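Local coordinates for LanC-like protein GCR2 (Arabidopsis thaliana, PDB 3T33) that may take part in abscisic acid signalling, and is a zinc-binding, LanC-like protein proposed to interact with the G-protein alpha subunit GPA1, at residues E109-C114 and D151-R156; V242-E247 and L298-Q303; V320-G325 and L356-A361; E371-I374 and Q378-G381. One frame throughout, in Å; residues are numbered along the deposited sequence.

How the contacts relate
The four contacts follow one another along the chain without interleaving, all within the helical LanC-like fold, an alpha/alpha toroid. Contact 1 ties helix 101-118 to helix 147-158, and contact 2 joins the end region of helix 236-244 to helix 291-305; their centres lie 29 Å apart. Helix 308-324, next after helix 291-305, carries half of contact 3, on the opposite side of the chain's centre from contact 1. Contacts 3 and 4 share helix 353-375, their nearest atoms about 9 Å apart. Contacts 1 to 3 thus join helix to helix away from the zinc site, whereas contact 4, between a helix and its following loop, comes nearer, Gly-381 lying about 13 Å from the ion.

Contact 1. Residues E109-C114 and D151-R156; sequences ENVEAC and DRYLAR
Arg-152 and Tyr-153 of helix 147-158 reach over to Glu-112 and Val-111 of helix 101-118, two helices of the LanC-type alpha/alpha toroid. The axes of the two short segments come no closer than 12.9 Å, and long side chains span the distance. Arg-152 NH2 donates a nearly straight hydrogen bond to Glu-112 OE2 (3.0 Å, 167° at the hydrogen), which completes a salt bridge. The carboxylate and guanidinium planes are only 8° apart, and OE2 accepts on its anti lone pair, turned from its sister oxygen. One nitrogen meets one oxygen here, end-on rather than as a two-pronged pair. Glu-112 can offer that oxygen because CG stands opposite its backbone N (chi1 168°) and the chain beyond is extended. Beside the bridge, the Tyr-153 hydroxyl rests against helix 101-118: Tyr-153 OH lies 3.5 Å from Val-111 CG1, and Tyr-153 CZ is 3.6 Å from the same methyl. Tyr-153 OH also sits 3.8 Å from Glu-112 CB. Helix 130-144 adjoins the buried part, where Leu-136 touches Val-111 and Ala-138 touches Tyr-153. The pairing therefore combines a buried aromatic-aliphatic contact with a charged link at the more exposed margin, where solvent probably weakens the attraction.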
loop_
_atom_site.group_PDB
_atom_site.type_symbol
_atom_site.label_atom_id
_atom_site.label_comp_id
_atom_site.label_asym_id
_atom_site.label_seq_id
_atom_site.Cartn_x
_atom_site.Cartn_y
_atom_site.Cartn_z
ATOM N N GLU A 109 -15.065 16.862 -4.176
ATOM C CA GLU A 109 -14.632 18.045 -4.881
ATOM C C GLU A 109 -13.247 17.830 -5.475
ATOM O O GLU A 109 -13.001 18.260 -6.605
ATOM C CB GLU A 109 -14.601 19.284 -3.986
ATOM C CG GLU A 109 -15.846 19.529 -3.260
ATOM C CD GLU A 109 -15.906 20.932 -2.690
ATOM O OE1 GLU A 109 -14.891 21.697 -2.755
ATOM O OE2 GLU A 109 -17.018 21.267 -2.203
ATOM N N ASN A 110 -12.342 17.199 -4.710
ATOM C CA ASN A 110 -11.010 16.901 -5.253
ATOM C C ASN A 110 -11.078 15.956 -6.458
ATOM O O ASN A 110 -10.296 16.117 -7.396
ATOM C CB ASN A 110 -10.132 16.246 -4.210
ATOM C CG ASN A 110 -9.725 17.197 -3.080
ATOM O OD1 ASN A 110 -8.822 16.875 -2.326
ATOM N ND2 ASN A 110 -10.364 18.352 -2.972
ATOM N N VAL A 111 -11.991 14.965 -6.399
ATOM C CA VAL A 111 -12.123 13.914 -7.433
ATOM C C VAL A 111 -12.556 14.575 -8.752
ATOM O O VAL A 111 -11.893 14.421 -9.805
ATOM C CB VAL A 111 -13.122 12.802 -7.028
ATOM C CG1 VAL A 111 -13.257 11.763 -8.104
ATOM C CG2 VAL A 111 -12.635 12.066 -5.758
ATOM N N GLU A 112 -13.654 15.332 -8.660
ATOM C CA GLU A 112 -14.174 16.115 -9.767
ATOM C C GLU A 112 -13.100 16.961 -10.447
ATOM O O GLU A 112 -12.977 16.902 -11.675
ATOM C CB GLU A 112 -15.329 16.968 -9.280
ATOM C CG GLU A 112 -15.789 18.052 -10.237
ATOM C CD GLU A 112 -17.169 18.535 -9.810
ATOM O OE1 GLU A 112 -17.250 19.538 -9.021
ATOM O OE2 GLU A 112 -18.168 17.856 -10.198
ATOM N N ALA A 113 -12.319 17.728 -9.684
ATOM C CA ALA A 113 -11.156 18.420 -10.277
ATOM C C ALA A 113 -10.142 17.474 -10.937
ATOM O O ALA A 113 -9.501 17.826 -11.914
ATOM C CB ALA A 113 -10.459 19.314 -9.287
ATOM N N CYS A 114 -9.991 16.267 -10.414
ATOM C CA CYS A 114 -9.003 15.367 -10.948
ATOM C C CYS A 114 -9.531 14.827 -12.267
ATOM O O CYS A 114 -8.759 14.563 -13.185
ATOM C CB CYS A 114 -8.751 14.235 -9.941
ATOM S SG CYS A 114 -7.634 14.723 -8.546
ATOM N N ASP A 151 -23.386 7.047 -11.183
ATOM C CA ASP A 151 -23.550 6.514 -12.543
ATOM C C ASP A 151 -22.574 7.185 -13.431
ATOM O O ASP A 151 -21.940 6.557 -14.310
ATOM C CB ASP A 151 -24.919 6.815 -13.079
ATOM C CG ASP A 151 -26.014 6.064 -12.326
ATOM O OD1 ASP A 151 -25.765 4.936 -11.824
ATOM O OD2 ASP A 151 -27.129 6.613 -12.276
ATOM N N ARG A 152 -22.406 8.468 -13.185
ATOM C CA ARG A 152 -21.561 9.235 -14.044
ATOM C C ARG A 152 -20.091 8.780 -13.931
ATOM O O ARG A 152 -19.401 8.664 -14.955
ATOM C CB ARG A 152 -21.788 10.730 -13.793
ATOM C CG ARG A 152 -20.554 11.645 -13.968
ATOM C CD ARG A 152 -20.893 13.118 -13.561
ATOM N NE ARG A 152 -19.718 13.792 -12.990
ATOM C CZ ARG A 152 -19.749 14.889 -12.232
ATOM N NH1 ARG A 152 -20.905 15.472 -11.919
ATOM N NH2 ARG A 152 -18.599 15.385 -11.770
ATOM N N TYR A 153 -19.598 8.522 -12.719
ATOM C CA TYR A 153 -18.211 8.002 -12.609
ATOM C C TYR A 153 -18.117 6.540 -13.077
ATOM O O TYR A 153 -17.110 6.117 -13.614
ATOM C CB TYR A 153 -17.651 8.083 -11.194
ATOM C CG TYR A 153 -17.201 9.456 -10.772
ATOM C CD1 TYR A 153 -16.060 10.049 -11.324
ATOM C CD2 TYR A 153 -17.934 10.169 -9.789
ATOM C CE1 TYR A 153 -15.661 11.333 -10.947
ATOM C CE2 TYR A 153 -17.535 11.432 -9.386
ATOM C CZ TYR A 153 -16.395 12.004 -9.945
ATOM O OH TYR A 153 -16.053 13.268 -9.549
ATOM N N LEU A 154 -19.165 5.786 -12.813
ATOM C CA LEU A 154 -19.273 4.428 -13.304
ATOM C C LEU A 154 -19.222 4.319 -14.852
ATOM O O LEU A 154 -18.527 3.419 -15.382
ATOM C CB LEU A 154 -20.532 3.809 -12.764
ATOM C CG LEU A 154 -20.713 2.350 -13.139
ATOM C CD1 LEU A 154 -19.519 1.587 -12.662
ATOM C CD2 LEU A 154 -21.989 1.815 -12.603
ATOM N N ALA A 155 -19.913 5.237 -15.550
ATOM C CA ALA A 155 -19.857 5.355 -17.033
ATOM C C ALA A 155 -18.439 5.737 -17.504
ATOM O O ALA A 155 -17.940 5.207 -18.505
ATOM C CB ALA A 155 -20.925 6.394 -17.562
ATOM N N ARG A 156 -17.775 6.640 -16.783
ATOM C CA ARG A 156 -16.435 6.991 -17.165
ATOM C C ARG A 156 -15.514 5.813 -16.918
ATOM O O ARG A 156 -14.587 5.544 -17.710
ATOM C CB ARG A 156 -15.940 8.209 -16.404
ATOM C CG ARG A 156 -16.605 9.514 -16.837
ATOM C CD ARG A 156 -16.513 10.529 -15.673
ATOM N NE ARG A 156 -17.244 11.779 -15.917
ATOM C CZ ARG A 156 -17.591 12.643 -14.958
ATOM N NH1 ARG A 156 -17.280 12.400 -13.679
ATOM N NH2 ARG A 156 -18.256 13.755 -15.265
#

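Contact 2. Residues V242-E247 and L298-Q303; sequences VLMHTE and LVKAAQ
Lys-300 and His-245 make the CH-pi part of this contact between the end region of helix 236-244 and helix 291-305. Lys-300 CE sits over one face of the imidazole, 3.5 Å from the ring centroid and 17° off its normal, with CE1 as the nearest ring atom at 3.3 Å. A bend at chi2 (70°) steers the lysine chain across the ring, bringing CD to 3.6 Å from His-245 NE2. The apolar part belongs to Met-244. Its sulfur SD rests 3.6 Å from Ala-301 CA and 3.9 Å from Ala-301 CB, while its CB lies 3.9 Å from Lys-300 CE, the methionine and lysine chains running past each other in opposite senses. Met-244 and Ala-301 are both buried, and Leu-260 of helix 250-265 touches each of them. Within 242-247, Leu-243 O accepts from both Thr-246 N and Thr-246 OG1, the hydroxyl bond (2.9 Å) falling on a lone pair in the carbonyl plane. No hydrogen bond passes between the two segments. The join thus depends on dispersion and on a polarised methylene: the ammonium next to CE would make its hydrogens more attractive to the imidazole pi cloud.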
loop_
_atom_site.group_PDB
_atom_site.type_symbol
_atom_site.label_atom_id
_atom_site.label_comp_id
_atom_site.label_asym_id
_atom_site.label_seq_id
_atom_site.Cartn_x
_atom_site.Cartn_y
_atom_site.Cartn_z
ATOM N N VAL A 242 -2.553 -9.107 -7.236
ATOM C CA VAL A 242 -3.852 -8.844 -7.884
ATOM C C VAL A 242 -4.549 -10.144 -8.292
ATOM O O VAL A 242 -5.776 -10.270 -8.177
ATOM C CB VAL A 242 -3.738 -7.900 -9.143
ATOM C CG1 VAL A 242 -5.104 -7.368 -9.499
ATOM C CG2 VAL A 242 -2.856 -6.688 -8.831
ATOM N N LEU A 243 -3.775 -11.103 -8.812
ATOM C CA LEU A 243 -4.387 -12.308 -9.298
ATOM C C LEU A 243 -5.023 -13.056 -8.157
ATOM O O LEU A 243 -6.103 -13.596 -8.320
ATOM C CB LEU A 243 -3.373 -13.171 -10.056
ATOM C CG LEU A 243 -2.920 -12.591 -11.414
ATOM C CD1 LEU A 243 -1.849 -13.505 -11.926
ATOM C CD2 LEU A 243 -4.101 -12.440 -12.457
ATOM N N MET A 244 -4.412 -13.028 -6.968
ATOM C CA MET A 244 -5.009 -13.772 -5.842
ATOM C C MET A 244 -6.325 -13.219 -5.410
ATOM O O MET A 244 -7.054 -13.870 -4.674
ATOM C CB MET A 244 -4.063 -13.893 -4.656
ATOM C CG MET A 244 -2.816 -14.680 -5.071
ATOM S SD MET A 244 -1.690 -14.943 -3.709
ATOM C CE MET A 244 -0.635 -13.483 -3.845
ATOM N N HIS A 245 -6.641 -12.016 -5.873
ATOM C CA HIS A 245 -7.876 -11.385 -5.469
ATOM C C HIS A 245 -9.049 -11.719 -6.363
ATOM O O HIS A 245 -10.145 -11.195 -6.105
ATOM C CB HIS A 245 -7.702 -9.898 -5.314
ATOM C CG HIS A 245 -6.944 -9.512 -4.089
ATOM N ND1 HIS A 245 -7.534 -9.420 -2.839
ATOM C CD2 HIS A 245 -5.641 -9.234 -3.904
ATOM C CE1 HIS A 245 -6.624 -9.094 -1.943
ATOM N NE2 HIS A 245 -5.465 -8.977 -2.559
ATOM N N THR A 246 -8.846 -12.617 -7.351
ATOM C CA THR A 246 -9.885 -13.011 -8.346
ATOM C C THR A 246 -10.084 -14.523 -8.319
ATOM O O THR A 246 -9.345 -15.250 -7.645
ATOM C CB THR A 246 -9.495 -12.697 -9.857
ATOM O OG1 THR A 246 -8.281 -13.394 -10.216
ATOM C CG2 THR A 246 -9.225 -11.296 -10.080
ATOM N N GLU A 247 -11.041 -15.014 -9.102
ATOM C CA GLU A 247 -11.358 -16.429 -9.073
ATOM C C GLU A 247 -10.426 -17.133 -10.026
ATOM O O GLU A 247 -10.648 -17.103 -11.213
ATOM C CB GLU A 247 -12.818 -16.658 -9.497
ATOM C CG GLU A 247 -13.829 -15.851 -8.686
ATOM C CD GLU A 247 -13.547 -15.990 -7.183
ATOM O OE1 GLU A 247 -13.140 -14.978 -6.526
ATOM O OE2 GLU A 247 -13.689 -17.142 -6.672
ATOM N N LEU A 298 3.030 -12.254 0.118
ATOM C CA LEU A 298 3.045 -13.586 0.787
ATOM C C LEU A 298 1.956 -13.635 1.878
ATOM O O LEU A 298 1.278 -14.637 2.055
ATOM C CB LEU A 298 4.421 -13.891 1.353
ATOM C CG LEU A 298 5.421 -14.087 0.203
ATOM C CD1 LEU A 298 6.786 -14.226 0.763
ATOM C CD2 LEU A 298 5.012 -15.358 -0.585
ATOM N N VAL A 299 1.719 -12.526 2.560
ATOM C CA VAL A 299 0.640 -12.549 3.563
ATOM C C VAL A 299 -0.625 -12.945 2.898
ATOM O O VAL A 299 -1.354 -13.810 3.435
ATOM C CB VAL A 299 0.456 -11.204 4.344
ATOM C CG1 VAL A 299 -0.959 -11.109 4.987
ATOM C CG2 VAL A 299 1.524 -11.068 5.387
ATOM N N LYS A 300 -0.895 -12.343 1.729
ATOM C CA LYS A 300 -2.108 -12.682 0.949
ATOM C C LYS A 300 -2.050 -14.145 0.464
ATOM O O LYS A 300 -3.005 -14.902 0.581
ATOM C CB LYS A 300 -2.297 -11.707 -0.233
ATOM C CG LYS A 300 -3.389 -12.080 -1.173
ATOM C CD LYS A 300 -4.740 -11.911 -0.552
ATOM C CE LYS A 300 -5.774 -12.295 -1.513
ATOM N NZ LYS A 300 -7.129 -12.448 -0.862
ATOM N N ALA A 301 -0.925 -14.565 -0.068
ATOM C CA ALA A 301 -0.812 -16.007 -0.421
ATOM C C ALA A 301 -1.167 -16.837 0.816
ATOM O O ALA A 301 -2.012 -17.743 0.758
ATOM C CB ALA A 301 0.570 -16.322 -0.899
ATOM N N ALA A 302 -0.582 -16.481 1.954
ATOM C CA ALA A 302 -0.825 -17.236 3.165
ATOM C C ALA A 302 -2.281 -17.337 3.509
ATOM O O ALA A 302 -2.719 -18.405 3.903
ATOM C CB ALA A 302 -0.059 -16.646 4.333
ATOM N N GLN A 303 -3.035 -16.233 3.396
ATOM C CA GLN A 303 -4.489 -16.225 3.731
ATOM C C GLN A 303 -5.324 -17.073 2.774
ATOM O O GLN A 303 -6.327 -17.657 3.163
ATOM C CB GLN A 303 -5.081 -14.799 3.747
ATOM C CG GLN A 303 -5.059 -14.051 5.094
ATOM C CD GLN A 303 -5.228 -12.500 4.951
ATOM O OE1 GLN A 303 -5.383 -11.970 3.826
ATOM N NE2 GLN A 303 -5.169 -11.772 6.094
#

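Contact 3. Residues V320-G325 and L356-A361; sequences VVWSRG and LYRAKA
The segments of helices 308-324 and 353-375 run in broadly the same direction, their axes 11.6 Å apart at closest and inclined by 29°, with Trp-322 and Arg-358 nearest across the gap. Those two residues form a stack. The guanidinium of Arg-358 lies flat on the indole, planes 4° apart, and its CZ lies over the five-membered ring, 3.7 Å from the centroid, in a cation-pi contact. Farther back along the same chain, CG makes a CH-pi contact 3.5 Å from the centroid of the six-membered ring. One extended arginine therefore covers both rings of the indole from a single side. In Trp-322, CG opposite the backbone N (chi1 -176°) sends the indole toward helix 353-375, and the second torsion turns a face to the arginine. At the rim, Ala-361 CB meets Trp-322 CH2 in the ring plane at 3.8 Å, and Tyr-357 CE2 makes a looser touch at 4.5 Å from the same carbon. The polar ends are tied elsewhere: Arg-358 NH1 forms a salt bridge with Glu-319 and NH2 another with Glu-17, whose second oxygen accepts from Trp-322 NE1. Glu-17 therefore bridges both stacked partners. With two carboxylates and an electron-rich face around it, the buried guanidinium probably keeps its positive charge, and the bonds at NH1 and NH2 should hold its rotation on the indole.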
loop_
_atom_site.group_PDB
_atom_site.type_symbol
_atom_site.label_atom_id
_atom_site.label_comp_id
_atom_site.label_asym_id
_atom_site.label_seq_id
_atom_site.Cartn_x
_atom_site.Cartn_y
_atom_site.Cartn_z
ATOM N N VAL A 320 13.253 -9.052 7.919
ATOM C CA VAL A 320 14.076 -8.139 7.126
ATOM C C VAL A 320 13.593 -6.690 7.243
ATOM O O VAL A 320 14.385 -5.734 7.422
ATOM C CB VAL A 320 13.973 -8.558 5.689
ATOM C CG1 VAL A 320 14.735 -7.572 4.784
ATOM C CG2 VAL A 320 14.449 -10.017 5.578
ATOM N N VAL A 321 12.275 -6.512 7.140
ATOM C CA VAL A 321 11.679 -5.179 7.430
ATOM C C VAL A 321 11.969 -4.716 8.877
ATOM O O VAL A 321 12.377 -3.561 9.131
ATOM C CB VAL A 321 10.182 -5.186 7.122
ATOM C CG1 VAL A 321 9.647 -3.742 7.128
ATOM C CG2 VAL A 321 9.984 -5.813 5.724
ATOM N N TRP A 322 11.824 -5.622 9.835
ATOM C CA TRP A 322 12.096 -5.198 11.208
ATOM C C TRP A 322 13.529 -4.707 11.390
ATOM O O TRP A 322 13.749 -3.704 12.093
ATOM C CB TRP A 322 11.703 -6.275 12.224
ATOM C CG TRP A 322 11.865 -5.899 13.654
ATOM C CD1 TRP A 322 12.650 -6.532 14.555
ATOM C CD2 TRP A 322 11.198 -4.832 14.379
ATOM N NE1 TRP A 322 12.549 -5.916 15.771
ATOM C CE2 TRP A 322 11.663 -4.883 15.702
ATOM C CE3 TRP A 322 10.275 -3.829 14.025
ATOM C CZ2 TRP A 322 11.223 -3.978 16.717
ATOM C CZ3 TRP A 322 9.831 -2.909 15.030
ATOM C CH2 TRP A 322 10.309 -3.006 16.355
ATOM N N SER A 323 14.517 -5.349 10.767
ATOM C CA SER A 323 15.873 -4.834 10.980
ATOM C C SER A 323 16.340 -3.787 9.997
ATOM O O SER A 323 17.124 -2.901 10.365
ATOM C CB SER A 323 16.915 -5.955 11.097
ATOM O OG SER A 323 17.255 -6.449 9.824
ATOM N N ARG A 324 15.860 -3.828 8.768
ATOM C CA ARG A 324 16.373 -2.867 7.783
ATOM C C ARG A 324 15.295 -1.922 7.240
ATOM O O ARG A 324 15.588 -1.113 6.355
ATOM C CB ARG A 324 17.030 -3.611 6.620
ATOM C CG ARG A 324 18.316 -4.433 6.966
ATOM C CD ARG A 324 18.595 -5.513 5.873
ATOM N NE ARG A 324 18.951 -4.891 4.599
ATOM C CZ ARG A 324 19.090 -5.541 3.449
ATOM N NH1 ARG A 324 18.926 -6.865 3.358
ATOM N NH2 ARG A 324 19.423 -4.850 2.368
ATOM N N GLY A 325 14.067 -2.008 7.776
ATOM C CA GLY A 325 12.906 -1.414 7.135
ATOM C C GLY A 325 12.638 -0.015 7.589
ATOM O O GLY A 325 11.751 0.664 7.073
ATOM N N LEU A 356 1.544 -6.184 15.838
ATOM C CA LEU A 356 0.972 -4.836 16.196
ATOM C C LEU A 356 1.981 -3.924 16.875
ATOM O O LEU A 356 2.140 -2.685 16.563
ATOM C CB LEU A 356 -0.153 -4.959 17.195
ATOM C CG LEU A 356 -1.319 -3.967 17.140
ATOM C CD1 LEU A 356 -1.903 -3.754 18.516
ATOM C CD2 LEU A 356 -1.023 -2.645 16.441
ATOM N N TYR A 357 2.681 -4.541 17.819
ATOM C CA TYR A 357 3.724 -3.808 18.481
ATOM C C TYR A 357 4.773 -3.277 17.490
ATOM O O TYR A 357 5.281 -2.166 17.633
ATOM C CB TYR A 357 4.403 -4.661 19.549
ATOM C CG TYR A 357 5.557 -3.940 20.091
ATOM C CD1 TYR A 357 5.393 -2.879 20.983
ATOM C CD2 TYR A 357 6.812 -4.225 19.640
ATOM C CE1 TYR A 357 6.490 -2.166 21.450
ATOM C CE2 TYR A 357 7.857 -3.529 20.067
ATOM C CZ TYR A 357 7.712 -2.514 20.984
ATOM O OH TYR A 357 8.877 -1.850 21.380
ATOM N N ARG A 358 5.144 -4.095 16.517
ATOM C CA ARG A 358 6.107 -3.659 15.527
ATOM C C ARG A 358 5.593 -2.500 14.667
ATOM O O ARG A 358 6.352 -1.598 14.387
ATOM C CB ARG A 358 6.659 -4.833 14.723
ATOM C CG ARG A 358 7.691 -5.631 15.532
ATOM C CD ARG A 358 8.140 -6.867 14.770
ATOM N NE ARG A 358 9.129 -7.593 15.550
ATOM C CZ ARG A 358 9.879 -8.594 15.104
ATOM N NH1 ARG A 358 9.771 -9.019 13.861
ATOM N NH2 ARG A 358 10.722 -9.174 15.933
ATOM N N ALA A 359 4.311 -2.511 14.332
ATOM C CA ALA A 359 3.700 -1.422 13.563
ATOM C C ALA A 359 3.649 -0.222 14.495
ATOM O O ALA A 359 3.950 0.899 14.119
ATOM C CB ALA A 359 2.259 -1.792 13.087
ATOM N N LYS A 360 3.333 -0.479 15.739
ATOM C CA LYS A 360 3.306 0.610 16.719
ATOM C C LYS A 360 4.682 1.277 16.871
ATOM O O LYS A 360 4.799 2.502 16.949
ATOM C CB LYS A 360 2.722 0.072 18.048
ATOM C CG LYS A 360 2.909 0.852 19.281
ATOM C CD LYS A 360 2.194 0.122 20.461
ATOM C CE LYS A 360 2.077 1.032 21.705
ATOM N NZ LYS A 360 1.820 0.214 22.909
ATOM N N ALA A 361 5.738 0.478 16.875
ATOM C CA ALA A 361 7.088 1.043 16.992
ATOM C C ALA A 361 7.423 1.888 15.756
ATOM O O ALA A 361 7.999 2.960 15.876
ATOM C CB ALA A 361 8.128 -0.061 17.169
#

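Contact 4. Residues E371-I374 and Q378-G381; sequences EKLI and QMHG
The carbonyl oxygen of Leu-373 is gripped by two backbone amides at the C-terminal end of helix 353-375 of the LanC-like helical fold, where the loop that follows turns back on the helix. Met-379 N gives the sounder bond, 3.0 Å to Leu-373 O with 154° at the hydrogen. Gln-378 N adds a weak one at the same distance to that oxygen, bent to 124°. Met-379 N approaches from well above the carbonyl plane, 65° out of it, and so misses the lone pairs. The returning loop also packs against the helix through side chains. Leu-373 CB meets Met-379 CB at 3.7 Å, and Leu-373 CD1 lies 3.8 Å from the amide nitrogen NE2 of Gln-378. Ile-374 CG1 touches Met-379 CG at 3.9 Å. With its CG opposite the backbone N, Met-379 runs in beside the helix, where Phe-365 and Val-330 also touch it. The backbone of His-380 also hydrogen-bonds to Lys-328 and Val-330, and Gly-381 is about 9 Å from the side chain of the zinc ligand His-334. Closest of the carbon contacts is a CA-H...O approach, with Ile-374 CA 3.3 Å from Met-379 O and its hydrogen aimed almost straight at the oxygen.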
loop_
_atom_site.group_PDB
_atom_site.type_symbol
_atom_site.label_atom_id
_atom_site.label_comp_id
_atom_site.label_asym_id
_atom_site.label_seq_id
_atom_site.Cartn_x
_atom_site.Cartn_y
_atom_site.Cartn_z
ATOM N N GLU A 371 9.474 14.919 11.951
ATOM C CA GLU A 371 9.551 16.347 11.683
ATOM C C GLU A 371 11.005 16.848 11.850
ATOM O O GLU A 371 11.548 17.502 10.947
ATOM C CB GLU A 371 8.589 17.078 12.613
ATOM C CG GLU A 371 8.399 18.568 12.348
ATOM C CD GLU A 371 7.225 19.127 13.151
ATOM O OE1 GLU A 371 6.525 18.315 13.828
ATOM O OE2 GLU A 371 6.996 20.366 13.098
ATOM N N LYS A 372 11.647 16.476 12.970
ATOM C CA LYS A 372 12.991 16.881 13.204
ATOM C C LYS A 372 13.927 16.271 12.153
ATOM O O LYS A 372 14.821 16.954 11.643
ATOM C CB LYS A 372 13.429 16.496 14.615
ATOM C CG LYS A 372 14.188 17.604 15.360
ATOM C CD LYS A 372 15.287 17.037 16.289
ATOM C CE LYS A 372 15.569 17.984 17.494
ATOM N NZ LYS A 372 15.684 19.458 17.145
ATOM N N LEU A 373 13.737 14.998 11.836
ATOM C CA LEU A 373 14.621 14.322 10.924
ATOM C C LEU A 373 14.545 14.878 9.513
ATOM O O LEU A 373 15.566 14.977 8.824
ATOM C CB LEU A 373 14.302 12.838 10.912
ATOM C CG LEU A 373 15.140 11.951 11.840
ATOM C CD1 LEU A 373 15.949 12.762 12.825
ATOM C CD2 LEU A 373 14.257 10.918 12.542
ATOM N N ILE A 374 13.334 15.238 9.089
ATOM C CA ILE A 374 13.083 15.760 7.746
ATOM C C ILE A 374 13.637 17.190 7.648
ATOM O O ILE A 374 14.293 17.540 6.675
ATOM C CB ILE A 374 11.571 15.745 7.396
ATOM C CG1 ILE A 374 11.100 14.331 7.111
ATOM C CG2 ILE A 374 11.260 16.637 6.184
ATOM C CD1 ILE A 374 9.602 14.214 7.167
ATOM N N GLN A 378 18.160 14.467 7.441
ATOM C CA GLN A 378 18.502 13.047 7.709
ATOM C C GLN A 378 17.388 12.086 7.252
ATOM O O GLN A 378 17.621 10.911 7.081
ATOM C CB GLN A 378 18.814 12.767 9.185
ATOM C CG GLN A 378 19.281 13.936 10.039
ATOM C CD GLN A 378 19.575 13.487 11.467
ATOM O OE1 GLN A 378 20.026 12.345 11.693
ATOM N NE2 GLN A 378 19.317 14.374 12.442
ATOM N N MET A 379 16.177 12.601 7.093
ATOM C CA MET A 379 15.072 11.858 6.481
ATOM C C MET A 379 14.565 12.637 5.258
ATOM O O MET A 379 14.320 13.844 5.304
ATOM C CB MET A 379 13.921 11.587 7.478
ATOM C CG MET A 379 12.715 10.777 6.889
ATOM S SD MET A 379 11.372 10.391 8.087
ATOM C CE MET A 379 12.162 9.127 9.059
ATOM N N HIS A 380 14.452 11.916 4.159
ATOM C CA HIS A 380 14.002 12.488 2.947
ATOM C C HIS A 380 12.462 12.582 3.041
ATOM O O HIS A 380 11.794 11.634 3.452
ATOM C CB HIS A 380 14.458 11.589 1.817
ATOM C CG HIS A 380 14.138 12.136 0.474
ATOM N ND1 HIS A 380 12.971 11.824 -0.190
ATOM C CD2 HIS A 380 14.800 13.017 -0.309
ATOM C CE1 HIS A 380 12.950 12.459 -1.351
ATOM N NE2 HIS A 380 14.037 13.206 -1.436
ATOM N N GLY A 381 11.906 13.746 2.728
ATOM C CA GLY A 381 10.475 13.931 2.904
ATOM C C GLY A 381 9.600 13.669 1.684
ATOM O O GLY A 381 8.437 14.063 1.670
#